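Local structure of uncharacterized protein (Cricetid herpesvirus 2, 4ZKQ) at residues A[39-47]-A[124-135]. The protein probably acts as a viral decoy receptor that binds host chemokines. Numbering follows the deposited sequence.
Sequences PIKLPVEDI and VQQPSDGKMQRL
A single water joins the first turn of the helix at E45 to the side chain of Q126 in the facing hairpin. It accepts from E45 N at 2.9 Å and donates to Q126 OE1, also at 2.9 Å. The other end of the Q126 amide is fixed within the hairpin: NE2 donates to D129 OD1 with an N-H...O angle of 162°, on the syn side, tilted out of the carboxylate plane. K131 N reaches the same oxygen from the opposite face, which makes an Asx turn. The Q126 bond can hold the rotation of its amide, although D129 is poorly ordered. Q126 CG lies anti to its backbone N (chi1 -169°) and the chain runs on extended. The Q126 and E45 side chains cross at about a right angle, but the amide and carboxylate planes are only 24° apart. S128 OG lies 3.2 Å from E45 OE2, but this bond is not settled, since the hydroxyl could turn to a different acceptor and S128 is poorly ordered.

P43, the N-cap residue, has the largest share of the buried surface, with V124 and L135 close behind. Its ring meets the P127 ring, with P43 CG 3.6 Å from P127 CD. P43 CB rests 3.6 Å from Q133 OE1. D46 OD2 approaches the same P127 CD at 3.6 Å. V124 lies against the backbone before the helix, its CG1 3.5 Å from K41 C. L135 CD1 sits 3.6 Å from L42 O, a buried carbonyl oxygen with no partner in the model, and also touches I40 CG2.

The hairpin joins strands 117-125 and 132-143, and 117-125 is an outermost strand of the seven-stranded sheet. Helix 44-51 and the loop before it pack on this end of the sheet, where I40, V44 and L135 all touch V91 of strand 85-94, and V44 and I47 continue onto L165 of strand 161-169.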
# COMPACT_ATOMS: atom_id res chain seq x y z
N PRO A 39 -12.61 -16.79 9.73
CA PRO A 39 -12.16 -17.08 8.37
C PRO A 39 -13.04 -16.40 7.33
O PRO A 39 -14.20 -16.08 7.60
CB PRO A 39 -12.28 -18.60 8.29
CG PRO A 39 -13.41 -18.93 9.22
CD PRO A 39 -13.28 -17.94 10.35
N ILE A 40 -12.48 -16.18 6.14
CA ILE A 40 -13.21 -15.54 5.06
C ILE A 40 -14.51 -16.27 4.76
O ILE A 40 -14.52 -17.49 4.61
CB ILE A 40 -12.36 -15.48 3.78
CG1 ILE A 40 -11.07 -14.68 4.03
CG2 ILE A 40 -13.17 -14.89 2.62
CD1 ILE A 40 -11.32 -13.21 4.39
N LYS A 41 -15.60 -15.51 4.67
CA LYS A 41 -16.91 -16.08 4.36
C LYS A 41 -17.64 -15.26 3.30
O LYS A 41 -18.84 -15.43 3.09
CB LYS A 41 -17.75 -16.17 5.63
CG LYS A 41 -17.96 -14.83 6.32
CD LYS A 41 -18.66 -14.98 7.67
CE LYS A 41 -18.68 -13.67 8.43
NZ LYS A 41 -19.68 -13.66 9.54
N LEU A 42 -16.90 -14.37 2.64
CA LEU A 42 -17.46 -13.49 1.62
C LEU A 42 -16.68 -13.62 0.32
O LEU A 42 -15.47 -13.87 0.35
CB LEU A 42 -17.44 -12.03 2.07
CG LEU A 42 -18.30 -11.62 3.26
CD1 LEU A 42 -18.02 -10.16 3.62
CD2 LEU A 42 -19.77 -11.82 2.96
N PRO A 43 -17.35 -13.44 -0.83
CA PRO A 43 -16.56 -13.39 -2.06
C PRO A 43 -15.68 -12.15 -2.10
O PRO A 43 -15.94 -11.18 -1.38
CB PRO A 43 -17.63 -13.34 -3.16
CG PRO A 43 -18.84 -12.81 -2.50
CD PRO A 43 -18.79 -13.29 -1.08
N VAL A 44 -14.65 -12.18 -2.94
CA VAL A 44 -13.70 -11.08 -3.08
C VAL A 44 -14.37 -9.73 -3.30
O VAL A 44 -14.00 -8.73 -2.67
CB VAL A 44 -12.73 -11.36 -4.25
CG1 VAL A 44 -11.93 -10.12 -4.64
CG2 VAL A 44 -11.79 -12.51 -3.91
N GLU A 45 -15.36 -9.68 -4.18
CA GLU A 45 -15.95 -8.41 -4.56
C GLU A 45 -16.74 -7.80 -3.40
O GLU A 45 -16.82 -6.58 -3.27
CB GLU A 45 -16.85 -8.57 -5.80
CG GLU A 45 -18.00 -9.54 -5.62
CD GLU A 45 -18.67 -9.91 -6.94
OE1 GLU A 45 -18.13 -9.57 -8.01
OE2 GLU A 45 -19.74 -10.56 -6.90
N ASP A 46 -17.30 -8.65 -2.55
CA ASP A 46 -18.02 -8.19 -1.37
C ASP A 46 -17.05 -7.69 -0.31
O ASP A 46 -17.33 -6.71 0.37
CB ASP A 46 -18.90 -9.28 -0.78
CG ASP A 46 -20.17 -9.53 -1.59
OD1 ASP A 46 -20.42 -8.80 -2.57
OD2 ASP A 46 -20.92 -10.46 -1.23
N ILE A 47 -15.93 -8.39 -0.15
CA ILE A 47 -14.87 -7.91 0.73
C ILE A 47 -14.46 -6.50 0.31
O ILE A 47 -14.33 -5.61 1.14
CB ILE A 47 -13.62 -8.82 0.70
CG1 ILE A 47 -13.95 -10.21 1.24
CG2 ILE A 47 -12.48 -8.19 1.52
CD1 ILE A 47 -12.85 -11.24 1.02
N VAL A 124 -17.07 -20.22 -0.50
CA VAL A 124 -18.09 -19.21 -0.26
C VAL A 124 -19.06 -19.17 -1.44
O VAL A 124 -18.71 -19.59 -2.54
CB VAL A 124 -17.49 -17.80 -0.05
CG1 VAL A 124 -16.59 -17.78 1.19
CG2 VAL A 124 -16.72 -17.36 -1.28
N GLN A 125 -20.26 -18.65 -1.20
CA GLN A 125 -21.25 -18.45 -2.25
C GLN A 125 -21.24 -17.01 -2.71
O GLN A 125 -21.37 -16.10 -1.90
CB GLN A 125 -22.64 -18.83 -1.76
CG GLN A 125 -23.72 -18.62 -2.82
CD GLN A 125 -24.99 -19.37 -2.52
OE1 GLN A 125 -25.50 -19.34 -1.40
NE2 GLN A 125 -25.52 -20.07 -3.52
N GLN A 126 -21.10 -16.80 -4.02
CA GLN A 126 -21.09 -15.46 -4.58
C GLN A 126 -22.52 -15.00 -4.85
O GLN A 126 -23.15 -15.48 -5.79
CB GLN A 126 -20.26 -15.42 -5.87
CG GLN A 126 -19.97 -14.02 -6.38
CD GLN A 126 -18.99 -14.00 -7.53
OE1 GLN A 126 -17.95 -13.34 -7.47
NE2 GLN A 126 -19.31 -14.73 -8.59
N PRO A 127 -23.05 -14.07 -4.03
CA PRO A 127 -24.47 -13.71 -4.15
C PRO A 127 -24.86 -13.13 -5.51
O PRO A 127 -26.03 -13.20 -5.89
CB PRO A 127 -24.67 -12.66 -3.05
CG PRO A 127 -23.54 -12.85 -2.11
CD PRO A 127 -22.40 -13.28 -2.97
N SER A 128 -23.90 -12.56 -6.23
CA SER A 128 -24.18 -11.93 -7.52
C SER A 128 -24.74 -12.94 -8.52
O SER A 128 -25.86 -12.80 -8.99
CB SER A 128 -22.92 -11.26 -8.09
OG SER A 128 -21.96 -12.22 -8.47
N ASP A 129 -23.94 -13.97 -8.82
CA ASP A 129 -24.35 -15.01 -9.77
C ASP A 129 -24.69 -16.33 -9.06
O ASP A 129 -25.01 -17.32 -9.72
CB ASP A 129 -23.25 -15.23 -10.81
CG ASP A 129 -21.88 -15.44 -10.20
OD1 ASP A 129 -21.80 -15.84 -9.02
OD2 ASP A 129 -20.87 -15.20 -10.90
N GLY A 130 -24.60 -16.34 -7.74
CA GLY A 130 -24.97 -17.50 -6.95
C GLY A 130 -23.94 -18.62 -6.95
O GLY A 130 -24.09 -19.61 -6.23
N LYS A 131 -22.89 -18.47 -7.76
CA LYS A 131 -21.90 -19.52 -7.95
C LYS A 131 -21.05 -19.75 -6.71
O LYS A 131 -20.82 -18.84 -5.91
CB LYS A 131 -21.01 -19.18 -9.14
N MET A 132 -20.57 -20.99 -6.56
CA MET A 132 -19.64 -21.33 -5.49
C MET A 132 -18.23 -20.90 -5.89
O MET A 132 -17.90 -20.87 -7.07
CB MET A 132 -19.67 -22.83 -5.20
CG MET A 132 -20.99 -23.35 -4.66
SD MET A 132 -21.44 -22.59 -3.09
CE MET A 132 -22.92 -21.72 -3.58
N GLN A 133 -17.42 -20.56 -4.90
CA GLN A 133 -16.03 -20.17 -5.14
C GLN A 133 -15.10 -20.74 -4.09
O GLN A 133 -15.41 -20.73 -2.90
CB GLN A 133 -15.90 -18.65 -5.17
CG GLN A 133 -16.73 -17.97 -6.24
CD GLN A 133 -16.47 -16.48 -6.31
OE1 GLN A 133 -16.26 -15.83 -5.29
NE2 GLN A 133 -16.47 -15.93 -7.52
N ARG A 134 -13.97 -21.24 -4.55
CA ARG A 134 -12.92 -21.73 -3.68
C ARG A 134 -11.88 -20.62 -3.48
O ARG A 134 -11.25 -20.17 -4.45
CB ARG A 134 -12.28 -22.98 -4.27
CG ARG A 134 -11.42 -23.77 -3.31
CD ARG A 134 -12.27 -24.47 -2.25
NE ARG A 134 -11.46 -25.37 -1.44
CZ ARG A 134 -11.74 -25.75 -0.20
NH1 ARG A 134 -12.83 -25.30 0.42
NH2 ARG A 134 -10.92 -26.57 0.43
N LEU A 135 -11.71 -20.18 -2.24
CA LEU A 135 -10.76 -19.12 -1.92
C LEU A 135 -9.70 -19.60 -0.93
O LEU A 135 -9.97 -20.47 -0.11
CB LEU A 135 -11.47 -17.92 -1.31
CG LEU A 135 -12.60 -17.28 -2.12
CD1 LEU A 135 -13.24 -16.16 -1.33
CD2 LEU A 135 -12.09 -16.77 -3.46
O HOH W 1 -15.90 -11.70 -6.24